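Local coordinates for SusD superfamily protein (Bacteroides vulgatus ATCC 8482, PDB 3JQ0) that probably binds nutrient glycans at the bacterial outer membrane for uptake, in the manner of SusD, at residues G105-Y115 and Q155-S163. Sequence-based numbering, arbitrary orientation. Where two conformers were deposited one is given.
Sequences GEAYGMRAYLY and QIKKDIQAS
Ala162 CB sits over the centre of the Tyr108 ring, a CH-pi contact 3.6 Å from the centroid and almost on its normal. The Tyr115 ring has Arg111 CG in plane at its edge, and at the edge of the Arg111 guanidinium lies the Asp159 carboxylate, the planes 38° apart. The salt bridge is side-on: Arg111 NH2 reaches Asp159 OD1 at 2.8 Å, nearly straight and on the syn side, while Arg111 NE meets Asp159 OD2 at 2.9 Å from above the carboxylate plane. A bend at chi3 (73°) turns the arginine onto the acid. From the opposite face of the Asp159 carboxylate Gln155 NE2 also donates to OD2, whereas Arg111 NH1 turns to Asn83. The pair illustrates antiparallel helix packing within the TPR-like region of the SusD fold: segments 105-115 and 155-163, on helices 97-122 and 149-167, run at 158° with axes 7.7 Å apart. Gly105, Gly109 and Ala112 probably permit this closeness, Gly105 CA lying 4.0 Å from Ser163 CA. Ser163 OG donates to Gly105 O at 2.7 Å, which also accepts from Gly109 N on its other face. Replacing Asp159 by an alanine would probably leave the buried Arg111 charge without its mate and the Gln155 amide free to turn. Ala112 CB packs against Ile160 CG1, and Ile156 CG1 lies 3.7 Å from Tyr115 CB; the Tyr115 hydroxyl is hydrogen-bonded to Tyr128 O.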
loop_
_atom_site.group_PDB
_atom_site.type_symbol
_atom_site.label_atom_id
_atom_site.label_comp_id
_atom_site.label_asym_id
_atom_site.label_seq_id
_atom_site.Cartn_x
_atom_site.Cartn_y
_atom_site.Cartn_z
ATOM N N GLY A 105 15.608 15.654 6.776
ATOM C CA GLY A 105 14.231 15.241 7.052
ATOM C C GLY A 105 13.867 14.060 6.172
ATOM O O GLY A 105 13.300 13.046 6.640
ATOM N N GLU A 106 14.248 14.135 4.901
ATOM C CA GLU A 106 13.965 13.051 3.984
ATOM C C GLU A 106 14.723 11.771 4.295
ATOM O O GLU A 106 14.128 10.664 4.235
ATOM C CB GLU A 106 14.220 13.481 2.549
ATOM C CG GLU A 106 13.372 14.634 2.069
ATOM C CD GLU A 106 13.559 14.904 0.605
ATOM O OE1 GLU A 106 14.700 15.069 0.190
ATOM O OE2 GLU A 106 12.550 15.007 -0.173
ATOM N N ALA A 107 16.017 11.883 4.598
ATOM C CA ALA A 107 16.843 10.714 4.790
ATOM C C ALA A 107 16.471 9.956 6.076
ATOM O O ALA A 107 16.301 8.729 6.067
ATOM C CB ALA A 107 18.322 11.090 4.762
ATOM N N TYR A 108 16.330 10.696 7.177
ATOM C CA TYR A 108 15.882 10.051 8.429
ATOM C C TYR A 108 14.484 9.426 8.225
ATOM O O TYR A 108 14.211 8.337 8.753
ATOM C CB TYR A 108 15.890 11.060 9.564
ATOM C CG TYR A 108 17.243 11.360 10.160
ATOM C CD1 TYR A 108 17.977 10.378 10.770
ATOM C CD2 TYR A 108 17.781 12.644 10.101
ATOM C CE1 TYR A 108 19.216 10.640 11.354
ATOM C CE2 TYR A 108 19.023 12.929 10.684
ATOM C CZ TYR A 108 19.721 11.924 11.292
ATOM O OH TYR A 108 20.946 12.202 11.878
ATOM N N GLY A 109 13.594 10.115 7.513
ATOM C CA GLY A 109 12.235 9.599 7.302
ATOM C C GLY A 109 12.260 8.311 6.487
ATOM O O GLY A 109 11.593 7.331 6.847
HETATM N N MSE A 110 13.028 8.311 5.380
HETATM C CA MSE A 110 13.125 7.104 4.554
HETATM C C MSE A 110 13.750 5.948 5.317
HETATM O O MSE A 110 13.335 4.778 5.129
HETATM C CB MSE A 110 13.882 7.373 3.269
HETATM C CG MSE A 110 13.158 8.261 2.250
HETATM SE SE MSE A 110 14.093 8.417 0.563
HETATM C CE MSE A 110 15.510 9.613 1.158
ATOM N N ARG A 111 14.739 6.226 6.168
ATOM C CA ARG A 111 15.335 5.145 6.937
ATOM C C ARG A 111 14.302 4.495 7.868
ATOM O O ARG A 111 14.152 3.266 7.925
ATOM C CB ARG A 111 16.571 5.620 7.728
ATOM C CG ARG A 111 17.273 4.483 8.447
ATOM C CD ARG A 111 18.661 4.810 8.889
ATOM N NE ARG A 111 18.668 5.710 10.018
ATOM C CZ ARG A 111 19.787 6.201 10.550
ATOM N NH1 ARG A 111 20.931 5.986 9.968
ATOM N NH2 ARG A 111 19.718 6.927 11.622
ATOM N N ALA A 112 13.554 5.328 8.582
ATOM C CA ALA A 112 12.493 4.844 9.476
ATOM C C ALA A 112 11.447 4.057 8.679
ATOM O O ALA A 112 10.952 3.034 9.146
ATOM C CB ALA A 112 11.859 6.021 10.198
ATOM N N TYR A 113 11.098 4.552 7.492
ATOM C CA TYR A 113 10.089 3.913 6.656
ATOM C C TYR A 113 10.478 2.481 6.294
ATOM O O TYR A 113 9.698 1.533 6.398
ATOM C CB TYR A 113 9.906 4.782 5.390
ATOM C CG TYR A 113 8.898 4.216 4.436
ATOM C CD1 TYR A 113 7.519 4.331 4.657
ATOM C CD2 TYR A 113 9.309 3.517 3.308
ATOM C CE1 TYR A 113 6.590 3.742 3.771
ATOM C CE2 TYR A 113 8.396 2.980 2.427
ATOM C CZ TYR A 113 7.073 3.048 2.671
ATOM O OH TYR A 113 6.166 2.409 1.832
ATOM N N LEU A 114 11.727 2.294 5.882
ATOM C CA LEU A 114 12.207 0.975 5.533
ATOM C C LEU A 114 12.270 0.069 6.764
ATOM O O LEU A 114 11.832 -1.080 6.703
ATOM C CB LEU A 114 13.558 1.045 4.811
ATOM C CG LEU A 114 13.545 1.727 3.459
ATOM C CD1 LEU A 114 14.949 1.866 2.896
ATOM C CD2 LEU A 114 12.654 0.967 2.446
ATOM N N TYR A 115 12.806 0.575 7.863
ATOM C CA TYR A 115 12.840 -0.214 9.062
ATOM C C TYR A 115 11.456 -0.604 9.559
ATOM O O TYR A 115 11.301 -1.677 10.180
ATOM C CB TYR A 115 13.662 0.428 10.186
ATOM C CG TYR A 115 15.160 0.139 10.038
ATOM C CD1 TYR A 115 15.661 -1.112 10.276
ATOM C CD2 TYR A 115 16.042 1.121 9.610
ATOM C CE1 TYR A 115 17.010 -1.399 10.105
ATOM C CE2 TYR A 115 17.391 0.878 9.488
ATOM C CZ TYR A 115 17.880 -0.380 9.731
ATOM O OH TYR A 115 19.223 -0.718 9.565
ATOM N N GLN A 155 14.512 2.614 17.415
ATOM C CA GLN A 155 15.285 3.276 16.376
ATOM C C GLN A 155 14.369 3.970 15.357
ATOM O O GLN A 155 14.658 5.108 14.938
ATOM C CB GLN A 155 16.212 2.274 15.686
ATOM C CG GLN A 155 17.060 2.942 14.601
ATOM C CD GLN A 155 18.028 3.970 15.137
ATOM O OE1 GLN A 155 18.584 3.783 16.218
ATOM N NE2 GLN A 155 18.218 5.075 14.399
ATOM N N ILE A 156 13.283 3.319 14.973
ATOM C CA ILE A 156 12.317 3.926 14.087
ATOM C C ILE A 156 11.837 5.261 14.699
ATOM O O ILE A 156 11.768 6.289 14.003
ATOM C CB ILE A 156 11.140 2.954 13.792
ATOM C CG1 ILE A 156 11.603 1.811 12.915
ATOM C CG2 ILE A 156 9.920 3.668 13.217
ATOM C CD1 ILE A 156 10.674 0.608 12.923
ATOM N N LYS A 157 11.471 5.223 15.976
ATOM C CA LYS A 157 10.987 6.421 16.656
ATOM C C LYS A 157 12.059 7.516 16.735
ATOM O O LYS A 157 11.764 8.700 16.608
ATOM C CB LYS A 157 10.423 6.087 18.017
ATOM C CG LYS A 157 9.116 5.353 17.926
ATOM C CD LYS A 157 8.612 4.882 19.266
ATOM C CE LYS A 157 7.238 4.234 19.150
ATOM N NZ LYS A 157 6.848 3.689 20.493
ATOM N N LYS A 158 13.318 7.122 16.947
ATOM C CA LYS A 158 14.404 8.077 16.984
ATOM C C LYS A 158 14.593 8.759 15.633
ATOM O O LYS A 158 14.811 9.961 15.551
ATOM C CB LYS A 158 15.674 7.346 17.443
ATOM C CG LYS A 158 16.906 8.230 17.667
ATOM C CD LYS A 158 18.111 7.398 18.065
ATOM C CE LYS A 158 19.363 8.267 18.191
ATOM N NZ LYS A 158 20.633 7.521 18.292
ATOM N N ASP A 159 14.511 7.955 14.562
ATOM C CA ASP A 159 14.641 8.518 13.219
ATOM C C ASP A 159 13.443 9.392 12.847
ATOM O O ASP A 159 13.616 10.390 12.159
ATOM C CB ASP A 159 14.859 7.384 12.235
ATOM C CG ASP A 159 16.271 6.839 12.282
ATOM O OD1 ASP A 159 17.195 7.576 12.690
ATOM O OD2 ASP A 159 16.459 5.665 11.827
ATOM N N ILE A 160 12.230 9.006 13.258
ATOM C CA ILE A 160 11.054 9.840 13.035
ATOM C C ILE A 160 11.265 11.209 13.735
ATOM O O ILE A 160 10.984 12.268 13.166
ATOM C CB ILE A 160 9.768 9.150 13.523
ATOM C CG1 ILE A 160 9.407 8.004 12.580
ATOM C CG2 ILE A 160 8.637 10.161 13.692
ATOM C CD1 ILE A 160 8.364 7.060 13.123
ATOM N N GLN A 161 11.737 11.166 14.991
ATOM C CA GLN A 161 11.992 12.413 15.716
ATOM C C GLN A 161 13.032 13.256 14.975
ATOM O O GLN A 161 12.874 14.455 14.835
ATOM C CB GLN A 161 12.418 12.089 17.161
ATOM C CG GLN A 161 12.796 13.296 18.026
ATOM C CD GLN A 161 13.332 12.825 19.374
ATOM O OE1 GLN A 161 14.304 12.044 19.435
ATOM N NE2 GLN A 161 12.718 13.261 20.432
ATOM N N ALA A 162 14.133 12.630 14.554
ATOM C CA ALA A 162 15.173 13.347 13.826
ATOM C C ALA A 162 14.611 13.974 12.549
ATOM O O ALA A 162 14.917 15.115 12.182
ATOM C CB ALA A 162 16.367 12.458 13.530
ATOM N N SER A 163 13.775 13.207 11.842
ATOM C CA SER A 163 13.173 13.678 10.596
ATOM C C SER A 163 12.279 14.894 10.843
ATOM O O SER A 163 12.412 15.925 10.174
ATOM C CB SER A 163 12.378 12.551 9.960
ATOM O OG SER A 163 11.714 13.022 8.776
#